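Local coordinates for surface-associated protein (PDB 2VOV) that binds copper with the help of an oxidized tryptophan (kynurenine) and, as a secreted methanotroph protein, probably serves copper homeostasis, at residues I98-Y104 against Y295-L300; V151-E157 against C327-I331; G248-Y254 against A271-A277. All coordinates share one frame. Numbering follows the deposited sequence.

Contact 1 (I98-Y104 against Y295-L300)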
loop_
_atom_site.group_PDB
_atom_site.type_symbol
_atom_site.label_atom_id
_atom_site.label_comp_id
_atom_site.label_asym_id
_atom_site.label_seq_id
_atom_site.Cartn_x
_atom_site.Cartn_y
_atom_site.Cartn_z
ATOM N N ILE A 98 -3.509 -11.203 -1.183
ATOM C CA ILE A 98 -2.976 -10.271 -0.183
ATOM C C ILE A 98 -2.892 -10.937 1.181
ATOM O O ILE A 98 -3.793 -11.672 1.585
ATOM C CB ILE A 98 -3.801 -8.966 -0.108
ATOM C CG1 ILE A 98 -5.297 -9.254 0.086
ATOM C CG2 ILE A 98 -3.563 -8.133 -1.373
ATOM C CD1 ILE A 98 -6.135 -8.019 0.244
ATOM N N GLY A 99 -1.794 -10.690 1.882
ATOM C CA GLY A 99 -1.559 -11.317 3.184
ATOM C C GLY A 99 -2.619 -10.987 4.219
ATOM O O GLY A 99 -3.114 -9.865 4.291
ATOM N N LYS A 100 -2.958 -11.993 5.017
ATOM C CA LYS A 100 -3.946 -11.901 6.088
ATOM C C LYS A 100 -4.030 -10.567 6.848
ATOM O O LYS A 100 -5.112 -10.005 7.010
ATOM C CB LYS A 100 -3.706 -13.060 7.060
ATOM C CG LYS A 100 -4.816 -13.278 8.055
ATOM C CD LYS A 100 -4.443 -14.340 9.084
ATOM C CE LYS A 100 -4.386 -15.722 8.468
ATOM N NZ LYS A 100 -4.243 -16.809 9.493
ATOM N N THR A 101 -2.894 -10.080 7.345
ATOM C CA THR A 101 -2.884 -8.860 8.158
ATOM C C THR A 101 -2.119 -7.717 7.497
ATOM O O THR A 101 -1.777 -6.726 8.145
ATOM C CB THR A 101 -2.267 -9.116 9.552
ATOM O OG1 THR A 101 -0.949 -9.659 9.399
ATOM C CG2 THR A 101 -3.124 -10.099 10.344
ATOM N N SER A 102 -1.881 -7.840 6.201
ATOM C CA SER A 102 -0.911 -6.988 5.525
ATOM C C SER A 102 -1.131 -5.470 5.604
ATOM O O SER A 102 -0.163 -4.721 5.605
ATOM C CB SER A 102 -0.760 -7.435 4.067
ATOM O OG SER A 102 -2.025 -7.570 3.412
ATOM N N TYR A 103 -2.378 -5.007 5.651
ATOM C CA TYR A 103 -2.647 -3.565 5.591
ATOM C C TYR A 103 -2.331 -2.872 6.913
ATOM O O TYR A 103 -1.904 -1.714 6.933
ATOM C CB TYR A 103 -4.113 -3.313 5.238
ATOM C CG TYR A 103 -4.408 -1.876 4.907
ATOM C CD1 TYR A 103 -4.082 -1.360 3.653
ATOM C CD2 TYR A 103 -5.023 -1.031 5.832
ATOM C CE1 TYR A 103 -4.348 -0.049 3.322
ATOM C CE2 TYR A 103 -5.286 0.281 5.516
ATOM C CZ TYR A 103 -4.949 0.772 4.260
ATOM O OH TYR A 103 -5.218 2.086 3.938
ATOM N N TYR A 104 -2.590 -3.577 8.012
ATOM C CA TYR A 104 -2.440 -3.016 9.348
ATOM C C TYR A 104 -1.891 -4.177 10.164
ATOM O O TYR A 104 -2.632 -5.055 10.616
ATOM C CB TYR A 104 -3.787 -2.490 9.883
ATOM C CG TYR A 104 -3.589 -1.748 11.198
ATOM C CD1 TYR A 104 -3.172 -0.417 11.205
ATOM C CD2 TYR A 104 -3.747 -2.401 12.421
ATOM C CE1 TYR A 104 -2.946 0.252 12.390
ATOM C CE2 TYR A 104 -3.530 -1.724 13.623
ATOM C CZ TYR A 104 -3.127 -0.401 13.588
ATOM O OH TYR A 104 -2.873 0.275 14.769
ATOM N N TYR A 295 -1.204 0.543 -3.711
ATOM C CA TYR A 295 -0.935 -0.565 -2.800
ATOM C C TYR A 295 -2.262 -1.078 -2.263
ATOM O O TYR A 295 -3.100 -0.278 -1.838
ATOM C CB TYR A 295 -0.072 -0.050 -1.643
ATOM C CG TYR A 295 0.094 -0.965 -0.448
ATOM C CD1 TYR A 295 1.017 -2.002 -0.462
ATOM C CD2 TYR A 295 -0.646 -0.758 0.716
ATOM C CE1 TYR A 295 1.210 -2.808 0.658
ATOM C CE2 TYR A 295 -0.469 -1.560 1.837
ATOM C CZ TYR A 295 0.457 -2.580 1.799
ATOM O OH TYR A 295 0.616 -3.378 2.912
ATOM N N VAL A 296 -2.440 -2.399 -2.271
ATOM C CA VAL A 296 -3.640 -3.031 -1.724
ATOM C C VAL A 296 -3.200 -4.128 -0.761
ATOM O O VAL A 296 -2.253 -4.874 -1.033
ATOM C CB VAL A 296 -4.569 -3.567 -2.847
ATOM C CG1 VAL A 296 -5.675 -4.480 -2.291
ATOM C CG2 VAL A 296 -5.188 -2.383 -3.575
ATOM N N ALA A 297 -3.883 -4.211 0.371
ATOM C CA ALA A 297 -3.536 -5.186 1.395
ATOM C C ALA A 297 -4.771 -5.465 2.267
ATOM O O ALA A 297 -5.830 -4.887 2.016
ATOM C CB ALA A 297 -2.354 -4.667 2.220
ATOM N N ASN A 298 -4.643 -6.340 3.266
ATOM C CA ASN A 298 -5.810 -6.839 3.997
ATOM C C ASN A 298 -5.872 -6.433 5.466
ATOM O O ASN A 298 -4.841 -6.324 6.138
ATOM C CB ASN A 298 -5.845 -8.366 3.956
ATOM C CG ASN A 298 -7.220 -8.905 4.269
ATOM O OD1 ASN A 298 -7.423 -9.664 5.228
ATOM N ND2 ASN A 298 -8.183 -8.499 3.468
ATOM N N VAL A 299 -7.098 -6.248 5.952
ATOM C CA VAL A 299 -7.381 -6.061 7.378
ATOM C C VAL A 299 -8.089 -7.315 7.913
ATOM O O VAL A 299 -9.075 -7.782 7.333
ATOM C CB VAL A 299 -8.271 -4.819 7.586
ATOM C CG1 VAL A 299 -8.679 -4.664 9.064
ATOM C CG2 VAL A 299 -7.566 -3.544 7.069
ATOM N N LEU A 300 -7.584 -7.862 9.019
ATOM C CA LEU A 300 -8.124 -9.109 9.552
ATOM C C LEU A 300 -9.211 -8.865 10.601
ATOM O O LEU A 300 -9.081 -7.982 11.446
ATOM C CB LEU A 300 -6.995 -9.950 10.172
ATOM C CG LEU A 300 -7.397 -11.335 10.688
ATOM C CD1 LEU A 300 -7.851 -12.255 9.549
ATOM C CD2 LEU A 300 -6.268 -11.961 11.480
HETATM O O HOH W 1 -5.299 -6.127 10.043
#
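Two hydrogen bonds tie the loop after strand 92-99 to N298, in strand 290-302. N298 N donates to S102 OG at 2.9 Å, and Y103 N donates to N298 O at 2.8 Å. The loop is a pair of overlapping type I beta turns, G99 to S102 and T101 to Y104. The first turn is closed by S102 N to G99 O at 3.0 Å. S102 OG also donates to G99 O, at 2.7 Å. The serine hydroxyl thus spends its proton on its own turn and accepts from the strand. Water 1 extends the link: it donates to Y104 O and accepts from L300 N.

Apolar contacts lie beside these bonds. Y103 points toward the strand: its CB is 3.7 Å from A297 CB, its CD2 is 3.8 Å from V299 CG2, and its CD1 is 4.0 Å from Y295 CE2. Its hydroxyl bonds to F167 O of a third strand, 165-172. The Y295 OH bonds to the kynurenine at position 130, which places this buried contact beside the copper-binding region; the Y295 side chain is about 9 Å from the copper ion. K100 CG is 3.5 Å from L300 CD1, and K100 NZ forms a salt bridge with E318. K100 also makes a cation-pi contact with W320.

The contact joins the edge strand of the four-stranded antiparallel sheet to the larger mixed sheet. I98 fills the space between them, with CD1 3.7 Å from N298 CB and CG2 4.3 Å from V296 CG1.

Contact 2 (V151-E157 against C327-I331); sequences VQRDAQE and CWVNI
Strands 151-153 and 327-331 run antiparallel, with axes 4.5 Å apart at closest and N-to-C directions at 141°. Both backbones are extended through the paired residues. After R153 the first segment turns through a 3-10 piece at 155-156, closed by E157 N to D154 O at 2.9 Å. D154 (chi1 t) accepts from Q156 N through OD2 at 2.9 Å, an Asx turn; OD1 bonds to S95 OG.

C327 opens the second segment, its CA 3.6 Å from E157 OE1. W328 N donates to E157 OE1 at 2.8 Å (E157 chi1 m, chi2 t). W328 O accepts from D154 N at 2.9 Å, and water 2 donates to W328 O and E157 OE1. The W328 indole (chi1 m) has E157 OE2 at its edge, 3.5 Å from CD1. V329 pairs with R153, non-hydrogen-bonded, the side chains diverging, CA to CA 4.3 Å; its CB lies 3.8 Å from V151 CG1. N330 and Q152 form the hydrogen-bonded pair: N330 N to Q152 O is 2.8 Å, Q152 N to N330 O is 3.2 Å. N330 OD1 bonds to S93. I331 pairs with V151 at 4.6 Å between CA atoms, with I331 CG2 4.2 Å from V151 CG2. These two share one face; Q152 and N330 point to the other.

This is the central pair of a four-stranded antiparallel beta sheet, flanked by strands 92-99 and 279-285.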
loop_
_atom_site.group_PDB
_atom_site.type_symbol
_atom_site.label_atom_id
_atom_site.label_comp_id
_atom_site.label_asym_id
_atom_site.label_seq_id
_atom_site.Cartn_x
_atom_site.Cartn_y
_atom_site.Cartn_z
ATOM N N VAL A 151 -12.340 -2.904 -4.729
ATOM C CA VAL A 151 -11.643 -4.154 -4.450
ATOM C C VAL A 151 -12.617 -5.079 -3.745
ATOM O O VAL A 151 -13.292 -4.668 -2.799
ATOM C CB VAL A 151 -10.379 -3.968 -3.573
ATOM C CG1 VAL A 151 -9.616 -5.289 -3.459
ATOM C CG2 VAL A 151 -9.476 -2.868 -4.143
ATOM N N GLN A 152 -12.704 -6.316 -4.221
ATOM C CA GLN A 152 -13.585 -7.316 -3.614
ATOM C C GLN A 152 -12.975 -8.685 -3.753
ATOM O O GLN A 152 -11.964 -8.863 -4.423
ATOM C CB GLN A 152 -14.988 -7.296 -4.224
ATOM C CG GLN A 152 -15.121 -7.721 -5.658
ATOM C CD GLN A 152 -16.574 -7.586 -6.116
ATOM O OE1 GLN A 152 -16.939 -6.610 -6.775
ATOM N NE2 GLN A 152 -17.422 -8.551 -5.719
ATOM N N ARG A 153 -13.590 -9.670 -3.121
ATOM C CA ARG A 153 -13.075 -11.028 -3.186
ATOM C C ARG A 153 -13.075 -11.521 -4.631
ATOM O O ARG A 153 -14.011 -11.247 -5.393
ATOM C CB ARG A 153 -13.916 -11.948 -2.310
ATOM C CG ARG A 153 -13.724 -11.684 -0.828
ATOM C CD ARG A 153 -14.669 -12.534 -0.021
ATOM N NE ARG A 153 -16.053 -12.055 -0.104
ATOM C CZ ARG A 153 -17.094 -12.648 0.489
ATOM N NH1 ARG A 153 -16.908 -13.757 1.194
ATOM N NH2 ARG A 153 -18.323 -12.136 0.379
ATOM N N ASP A 154 -12.011 -12.221 -5.006
ATOM C CA ASP A 154 -11.913 -12.855 -6.322
ATOM C C ASP A 154 -13.038 -13.877 -6.450
ATOM O O ASP A 154 -13.477 -14.453 -5.456
ATOM C CB ASP A 154 -10.552 -13.552 -6.469
ATOM C CG ASP A 154 -10.409 -14.297 -7.789
ATOM O OD1 ASP A 154 -10.190 -13.612 -8.817
ATOM O OD2 ASP A 154 -10.526 -15.550 -7.789
ATOM N N ALA A 155 -13.479 -14.121 -7.679
ATOM C CA ALA A 155 -14.575 -15.051 -7.921
ATOM C C ALA A 155 -14.304 -16.436 -7.332
ATOM O O ALA A 155 -15.230 -17.106 -6.868
ATOM C CB ALA A 155 -14.860 -15.142 -9.415
ATOM N N GLN A 156 -13.045 -16.871 -7.343
ATOM C CA GLN A 156 -12.683 -18.189 -6.817
ATOM C C GLN A 156 -12.902 -18.317 -5.309
ATOM O O GLN A 156 -12.986 -19.428 -4.785
ATOM C CB GLN A 156 -11.227 -18.542 -7.171
ATOM C CG GLN A 156 -10.982 -18.785 -8.663
ATOM C CD GLN A 156 -11.801 -19.955 -9.195
ATOM O OE1 GLN A 156 -11.750 -21.073 -8.641
ATOM N NE2 GLN A 156 -12.562 -19.710 -10.279
ATOM N N GLU A 157 -12.997 -17.180 -4.615
ATOM C CA GLU A 157 -13.179 -17.184 -3.164
ATOM C C GLU A 157 -14.393 -16.360 -2.776
ATOM O O GLU A 157 -14.488 -15.852 -1.661
ATOM C CB GLU A 157 -11.916 -16.662 -2.449
ATOM C CG GLU A 157 -10.714 -17.570 -2.671
ATOM C CD GLU A 157 -9.479 -17.196 -1.866
ATOM O OE1 GLU A 157 -9.369 -16.049 -1.383
ATOM O OE2 GLU A 157 -8.600 -18.070 -1.726
ATOM N N CYS A 327 -5.543 -13.880 0.966
ATOM C CA CYS A 327 -6.838 -14.044 0.316
ATOM C C CYS A 327 -6.809 -13.400 -1.068
ATOM O O CYS A 327 -6.154 -12.371 -1.279
ATOM C CB CYS A 327 -7.962 -13.446 1.169
ATOM S SG CYS A 327 -7.701 -11.719 1.696
ATOM N N TRP A 328 -7.509 -14.025 -2.008
ATOM C CA TRP A 328 -7.560 -13.531 -3.374
ATOM C C TRP A 328 -8.595 -12.451 -3.528
ATOM O O TRP A 328 -9.765 -12.627 -3.188
ATOM C CB TRP A 328 -7.831 -14.676 -4.346
ATOM C CG TRP A 328 -6.601 -15.507 -4.545
ATOM C CD1 TRP A 328 -6.149 -16.500 -3.729
ATOM C CD2 TRP A 328 -5.631 -15.377 -5.600
ATOM N NE1 TRP A 328 -4.960 -17.015 -4.217
ATOM C CE2 TRP A 328 -4.626 -16.345 -5.365
ATOM C CE3 TRP A 328 -5.520 -14.540 -6.717
ATOM C CZ2 TRP A 328 -3.519 -16.498 -6.217
ATOM C CZ3 TRP A 328 -4.422 -14.706 -7.563
ATOM C CH2 TRP A 328 -3.446 -15.673 -7.306
ATOM N N VAL A 329 -8.150 -11.318 -4.046
ATOM C CA VAL A 329 -9.036 -10.203 -4.303
ATOM C C VAL A 329 -8.884 -9.753 -5.748
ATOM O O VAL A 329 -7.880 -10.035 -6.410
ATOM C CB VAL A 329 -8.765 -9.007 -3.343
ATOM C CG1 VAL A 329 -9.019 -9.413 -1.892
ATOM C CG2 VAL A 329 -7.342 -8.485 -3.513
ATOM N N ASN A 330 -9.901 -9.071 -6.238
ATOM C CA ASN A 330 -9.844 -8.461 -7.536
ATOM C C ASN A 330 -9.884 -6.951 -7.386
ATOM O O ASN A 330 -10.761 -6.407 -6.718
ATOM C CB ASN A 330 -10.999 -8.959 -8.396
ATOM C CG ASN A 330 -10.995 -8.330 -9.752
ATOM O OD1 ASN A 330 -11.512 -7.239 -9.928
ATOM N ND2 ASN A 330 -10.375 -8.999 -10.715
ATOM N N ILE A 331 -8.896 -6.292 -7.982
ATOM C CA ILE A 331 -8.811 -4.840 -7.978
ATOM C C ILE A 331 -9.303 -4.330 -9.324
ATOM O O ILE A 331 -8.794 -4.757 -10.368
ATOM C CB ILE A 331 -7.344 -4.349 -7.802
ATOM C CG1 ILE A 331 -6.687 -4.979 -6.569
ATOM C CG2 ILE A 331 -7.292 -2.816 -7.777
ATOM C CD1 ILE A 331 -5.185 -4.686 -6.494
HETATM O O HOH W 2 -10.800 -13.760 -0.870
#

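Contact 3 (G248-Y254 against A271-A277). With CA (calcium ion), chain B.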
loop_
_atom_site.group_PDB
_atom_site.type_symbol
_atom_site.label_atom_id
_atom_site.label_comp_id
_atom_site.label_asym_id
_atom_site.label_seq_id
_atom_site.Cartn_x
_atom_site.Cartn_y
_atom_site.Cartn_z
ATOM N N GLY A 248 -7.942 3.959 2.332
ATOM C CA GLY A 248 -9.211 3.536 2.905
ATOM C C GLY A 248 -9.223 2.036 3.049
ATOM O O GLY A 248 -8.404 1.340 2.449
ATOM N N TYR A 249 -10.160 1.520 3.837
ATOM C CA TYR A 249 -10.289 0.065 3.983
ATOM C C TYR A 249 -11.752 -0.325 4.216
ATOM O O TYR A 249 -12.558 0.459 4.719
ATOM C CB TYR A 249 -9.399 -0.480 5.118
ATOM C CG TYR A 249 -9.867 -0.020 6.478
ATOM C CD1 TYR A 249 -10.710 -0.805 7.243
ATOM C CD2 TYR A 249 -9.478 1.217 6.978
ATOM C CE1 TYR A 249 -11.158 -0.369 8.465
ATOM C CE2 TYR A 249 -9.936 1.672 8.202
ATOM C CZ TYR A 249 -10.768 0.869 8.941
ATOM O OH TYR A 249 -11.226 1.307 10.168
ATOM N N ASP A 250 -12.071 -1.562 3.863
ATOM C CA ASP A 250 -13.392 -2.127 4.088
ATOM C C ASP A 250 -13.606 -2.331 5.579
ATOM O O ASP A 250 -12.973 -3.179 6.187
ATOM C CB ASP A 250 -13.482 -3.478 3.381
ATOM C CG ASP A 250 -14.732 -4.261 3.748
ATOM O OD1 ASP A 250 -15.807 -3.639 3.875
ATOM O OD2 ASP A 250 -14.638 -5.488 3.922
ATOM N N ALA A 251 -14.519 -1.558 6.158
ATOM C CA ALA A 251 -14.773 -1.614 7.599
ATOM C C ALA A 251 -16.050 -2.387 7.942
ATOM O O ALA A 251 -16.451 -2.435 9.102
ATOM C CB ALA A 251 -14.831 -0.197 8.171
ATOM N N ASP A 252 -16.686 -2.987 6.940
ATOM C CA ASP A 252 -17.913 -3.754 7.173
ATOM C C ASP A 252 -17.559 -5.148 7.640
ATOM O O ASP A 252 -16.968 -5.928 6.893
ATOM C CB ASP A 252 -18.738 -3.837 5.892
ATOM C CG ASP A 252 -19.147 -2.487 5.396
ATOM O OD1 ASP A 252 -19.951 -1.835 6.086
ATOM O OD2 ASP A 252 -18.664 -2.063 4.331
ATOM N N LYS A 253 -17.899 -5.461 8.884
ATOM C CA LYS A 253 -17.518 -6.737 9.465
ATOM C C LYS A 253 -18.405 -7.868 8.975
ATOM O O LYS A 253 -19.594 -7.669 8.704
ATOM C CB LYS A 253 -17.590 -6.647 10.982
ATOM C CG LYS A 253 -16.467 -5.819 11.569
ATOM C CD LYS A 253 -16.523 -5.832 13.073
ATOM C CE LYS A 253 -17.787 -5.159 13.541
ATOM N NZ LYS A 253 -17.729 -4.899 15.012
ATOM N N TYR A 254 -17.828 -9.057 8.860
ATOM C CA TYR A 254 -18.626 -10.243 8.565
ATOM C C TYR A 254 -19.532 -10.592 9.737
ATOM O O TYR A 254 -20.658 -11.050 9.533
ATOM C CB TYR A 254 -17.728 -11.441 8.268
ATOM C CG TYR A 254 -16.924 -11.327 6.986
ATOM C CD1 TYR A 254 -17.497 -11.638 5.753
ATOM C CD2 TYR A 254 -15.580 -10.935 7.018
ATOM C CE1 TYR A 254 -16.760 -11.564 4.585
ATOM C CE2 TYR A 254 -14.836 -10.860 5.847
ATOM C CZ TYR A 254 -15.439 -11.159 4.640
ATOM O OH TYR A 254 -14.707 -11.087 3.478
ATOM N N ALA A 271 -12.009 4.599 7.274
ATOM C CA ALA A 271 -12.994 3.519 7.256
ATOM C C ALA A 271 -14.028 3.718 6.152
ATOM O O ALA A 271 -14.579 4.804 6.000
ATOM C CB ALA A 271 -13.685 3.398 8.620
ATOM N N LEU A 272 -14.263 2.675 5.367
ATOM C CA LEU A 272 -15.289 2.709 4.339
ATOM C C LEU A 272 -16.371 1.707 4.686
ATOM O O LEU A 272 -16.114 0.516 4.809
ATOM C CB LEU A 272 -14.706 2.393 2.957
ATOM C CG LEU A 272 -13.729 3.419 2.378
ATOM C CD1 LEU A 272 -12.955 2.792 1.220
ATOM C CD2 LEU A 272 -14.474 4.662 1.949
ATOM N N ASN A 273 -17.591 2.199 4.857
ATOM C CA ASN A 273 -18.717 1.336 5.160
ATOM C C ASN A 273 -19.773 1.419 4.070
ATOM O O ASN A 273 -20.293 2.506 3.788
ATOM C CB ASN A 273 -19.320 1.716 6.516
ATOM C CG ASN A 273 -18.472 1.242 7.680
ATOM O OD1 ASN A 273 -18.530 0.065 8.087
ATOM N ND2 ASN A 273 -17.662 2.148 8.221
ATOM N N ASP A 274 -20.075 0.276 3.458
ATOM C CA ASP A 274 -21.126 0.191 2.446
ATOM C C ASP A 274 -22.086 -0.971 2.706
ATOM O O ASP A 274 -22.904 -1.311 1.847
ATOM C CB ASP A 274 -20.550 0.093 1.029
ATOM C CG ASP A 274 -19.595 -1.081 0.848
ATOM O OD1 ASP A 274 -19.640 -2.052 1.624
ATOM O OD2 ASP A 274 -18.792 -1.035 -0.101
ATOM N N GLY A 275 -21.979 -1.574 3.887
ATOM C CA GLY A 275 -22.847 -2.687 4.256
ATOM C C GLY A 275 -22.414 -4.031 3.702
ATOM O O GLY A 275 -22.999 -5.055 4.037
ATOM N N THR A 276 -21.381 -4.042 2.857
ATOM C CA THR A 276 -20.905 -5.290 2.266
ATOM C C THR A 276 -19.511 -5.659 2.784
ATOM O O THR A 276 -18.531 -4.967 2.500
ATOM C CB THR A 276 -20.889 -5.214 0.728
ATOM O OG1 THR A 276 -22.226 -4.985 0.253
ATOM C CG2 THR A 276 -20.362 -6.507 0.130
ATOM N N ALA A 277 -19.430 -6.745 3.544
ATOM C CA ALA A 277 -18.147 -7.230 4.061
ATOM C C ALA A 277 -17.356 -7.879 2.924
ATOM O O ALA A 277 -17.916 -8.637 2.129
ATOM C CB ALA A 277 -18.384 -8.248 5.190
HETATM CA CA CA B . -17.540 -2.870 2.454
HETATM O O HOH W 3 -16.612 -0.717 2.380
#
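Strands 239-250 and 271-272 run parallel here, Y249 beside A271 and D250 beside L272, with CA atoms 5.5 and 5.2 Å apart. L272 N donates to Y249 O and A251 N donates to L272 O, both at 2.9 Å. Beyond this pair the chains open into loops that close again where D252 meets A277, CA to CA 4.7 Å.

A calcium ion fills the opening. It is bound by D250 OD1 at 2.4 Å, D252 OD2 at 2.3 Å, D274 OD1 at 2.4 Å, T276 O at 2.3 Å and water 3 at 2.4 Å; A279 completes the site through its backbone O. The water also donates to L272 O, so L272 and the ion are linked. D252 OD2 accepts from D274 N at 2.9 Å, and D252 OD1 accepts weakly from G275 N at 3.0 Å. D250 and D274 each make an Asx turn with the backbone N two residues on, D252 N and T276 N, which holds both loops round the ion. D250 OD2 also accepts from G278 N.

CH-pi contacts border the site: A277 CB over the Y254 ring, 3.8 Å from its centroid, and A271 CA over the Y249 ring at 4.1 Å.

The site lies at the edge of the mixed sheet. Strand 239-250 pairs with strand 165-172, Y249 packs on V299 of strand 290-302, and L272 touches F280 of strand 279-285.

Contacts 1 and 2 adjoin, their centres 13 Å apart. I98 O and C327 N, 2.9 Å apart, form a probable hydrogen bond within the four-stranded sheet. V296 CG2 packs on I331 CD1 at 3.7 Å, where the mixed sheet meets it. Contact 3 lies 14 Å from contact 1 and 15 Å from contact 2, centre to centre. It reaches contact 1 through V299 CG2 and Y249 CB at 4.1 Å, and contact 2 through R153 CD and Y254 OH at 3.8 Å. Contact 3 holds the calcium, about 8 Å from the side chain of Q152 and about 11 Å from that of V299. The Y295 side chain of contact 1 is about 9 Å from the copper bound by H132 and H203.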